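Local structure of putative beta-lactamase-inhibitor-like PepSY-like domain-containing protein (Bacteroides vulgatus ATCC 8482, 3ELG) at residues A88-H93 against N111-D116. The protein is of unknown function but has a BLIP-like, PepSY-related fold and is probably located in the periplasm. Numbering follows the deposited sequence.
Sequences ANYNGH and NGLEVD
Tyr90 and Val115 meet through apolar atoms, with Tyr90 CE2 lying 4.1 Å from Val115 CG1. The two side chains approach each other at a slant. Helix 80-89 ends just before Tyr90. The CB bond of Tyr90 points toward 111-116. Its CG stands beside the backbone N and anti to the carbonyl carbon (chi1 -54°), which brings the ring beside Leu113 and Val115. On Val115, CG1 is the branch anti to the backbone N, and this methyl does the touching. Leu113 CD2 lies 4.3 Å from Tyr90 CE1, the ring carbon across CZ from CE2. The phenol ring is therefore shared by two aliphatic side chains.

Farther along, His93 NE2 and Asn111 ND2 are 4.3 Å apart, a loose approach at the exposed border. Asn111 is held within its own turn: its OD1 accepts from Leu113 N at 3.0 Å, which makes an Asx turn. The donor sits above the carbonyl plane. A type II beta turn from Tyr90 to His93, with Gly92 at positive phi, brings the chain round after the helix.

No hydrogen bond joins the two segments. In this BLIP-like, PepSY-like domain a helix packs on an antiparallel sheet. The contact sets the turn after helix 80-89 against the start of strand 114-117 and the loop before it. Tyr90 also touches Tyr85 of the helix and Leu126 of strand 123-127, and Val115 touches Met86, Phe123 and Leu126.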
loop_
_atom_site.group_PDB
_atom_site.type_symbol
_atom_site.label_atom_id
_atom_site.label_comp_id
_atom_site.label_asym_id
_atom_site.label_seq_id
_atom_site.Cartn_x
_atom_site.Cartn_y
_atom_site.Cartn_z
ATOM N N ALA A 88 13.841 16.374 0.455
ATOM C CA ALA A 88 14.143 17.823 0.336
ATOM C C ALA A 88 13.186 18.654 1.170
ATOM O O ALA A 88 13.501 19.778 1.594
ATOM C CB ALA A 88 14.077 18.262 -1.111
ATOM N N ASN A 89 12.001 18.092 1.387
ATOM C CA ASN A 89 10.853 18.872 1.896
ATOM C C ASN A 89 10.260 18.393 3.173
ATOM O O ASN A 89 9.709 19.166 3.939
ATOM C CB ASN A 89 9.769 18.927 0.851
ATOM C CG ASN A 89 10.152 19.736 -0.307
ATOM O OD1 ASN A 89 10.423 19.226 -1.396
ATOM N ND2 ASN A 89 10.248 21.029 -0.083
ATOM N N TYR A 90 10.310 17.090 3.379
ATOM C CA TYR A 90 9.716 16.492 4.557
ATOM C C TYR A 90 10.795 15.581 5.158
ATOM O O TYR A 90 10.571 14.470 5.597
ATOM C CB TYR A 90 8.306 15.843 4.202
ATOM C CG TYR A 90 7.325 16.828 3.513
ATOM C CD1 TYR A 90 6.479 17.690 4.266
ATOM C CD2 TYR A 90 7.278 16.959 2.131
ATOM C CE1 TYR A 90 5.578 18.609 3.635
ATOM C CE2 TYR A 90 6.410 17.905 1.494
ATOM C CZ TYR A 90 5.569 18.737 2.262
ATOM O OH TYR A 90 4.732 19.685 1.634
ATOM N N ASN A 91 12.013 16.107 5.186
ATOM C CA ASN A 91 13.145 15.350 5.735
ATOM C C ASN A 91 12.989 14.963 7.196
ATOM O O ASN A 91 12.406 15.691 8.014
ATOM C CB ASN A 91 14.461 16.106 5.546
ATOM C CG ASN A 91 15.616 15.450 6.290
ATOM O OD1 ASN A 91 15.876 15.765 7.454
ATOM N ND2 ASN A 91 16.329 14.547 5.614
ATOM N N GLY A 92 13.514 13.792 7.519
ATOM C CA GLY A 92 13.457 13.278 8.895
ATOM C C GLY A 92 12.094 12.702 9.283
ATOM O O GLY A 92 11.935 12.131 10.365
ATOM N N HIS A 93 11.112 12.888 8.407
ATOM C CA HIS A 93 9.757 12.306 8.600
ATOM C C HIS A 93 9.696 10.938 7.960
ATOM O O HIS A 93 10.348 10.699 6.976
ATOM C CB HIS A 93 8.659 13.188 8.022
ATOM C CG HIS A 93 8.356 14.390 8.862
ATOM N ND1 HIS A 93 9.313 15.013 9.639
ATOM C CD2 HIS A 93 7.210 15.089 9.043
ATOM C CE1 HIS A 93 8.770 16.041 10.265
ATOM N NE2 HIS A 93 7.494 16.109 9.921
ATOM N N ASN A 111 2.910 11.665 11.310
ATOM C CA ASN A 111 2.053 12.696 11.933
ATOM C C ASN A 111 0.678 12.842 11.282
ATOM O O ASN A 111 -0.149 13.666 11.671
ATOM C CB ASN A 111 2.782 14.043 12.025
ATOM C CG ASN A 111 2.878 14.764 10.687
ATOM O OD1 ASN A 111 2.646 14.180 9.637
ATOM N ND2 ASN A 111 3.222 16.045 10.725
ATOM N N GLY A 112 0.437 12.009 10.288
ATOM C CA GLY A 112 -0.830 11.975 9.614
ATOM C C GLY A 112 -0.991 12.897 8.417
ATOM O O GLY A 112 -2.029 12.931 7.768
ATOM N N LEU A 113 0.019 13.712 8.199
ATOM C CA LEU A 113 0.053 14.545 6.991
ATOM C C LEU A 113 0.014 13.616 5.787
ATOM O O LEU A 113 0.732 12.615 5.784
ATOM C CB LEU A 113 1.334 15.361 6.953
ATOM C CG LEU A 113 1.288 16.815 6.527
ATOM C CD1 LEU A 113 0.207 17.578 7.333
ATOM C CD2 LEU A 113 2.702 17.408 6.664
ATOM N N GLU A 114 -0.791 13.963 4.776
ATOM C CA GLU A 114 -0.785 13.229 3.504
ATOM C C GLU A 114 -0.213 14.102 2.425
ATOM O O GLU A 114 -0.580 15.247 2.295
ATOM C CB GLU A 114 -2.173 12.790 3.126
ATOM C CG GLU A 114 -2.204 11.907 1.864
ATOM C CD GLU A 114 -3.610 11.641 1.351
ATOM O OE1 GLU A 114 -4.403 11.042 2.109
ATOM O OE2 GLU A 114 -3.904 11.998 0.187
ATOM N N VAL A 115 0.798 13.578 1.762
ATOM C CA VAL A 115 1.467 14.300 0.691
ATOM C C VAL A 115 1.094 13.661 -0.634
ATOM O O VAL A 115 1.366 12.476 -0.872
ATOM C CB VAL A 115 3.020 14.320 0.886
ATOM C CG1 VAL A 115 3.631 15.332 -0.063
ATOM C CG2 VAL A 115 3.407 14.625 2.356
ATOM N N ASP A 116 0.449 14.461 -1.489
ATOM C CA ASP A 116 -0.099 13.992 -2.776
ATOM C C ASP A 116 0.738 14.383 -3.972
ATOM O O ASP A 116 1.159 15.537 -4.111
ATOM C CB ASP A 116 -1.543 14.479 -2.993
ATOM C CG ASP A 116 -2.523 13.930 -1.994
ATOM O OD1 ASP A 116 -2.225 12.938 -1.255
ATOM O OD2 ASP A 116 -3.631 14.514 -1.980
#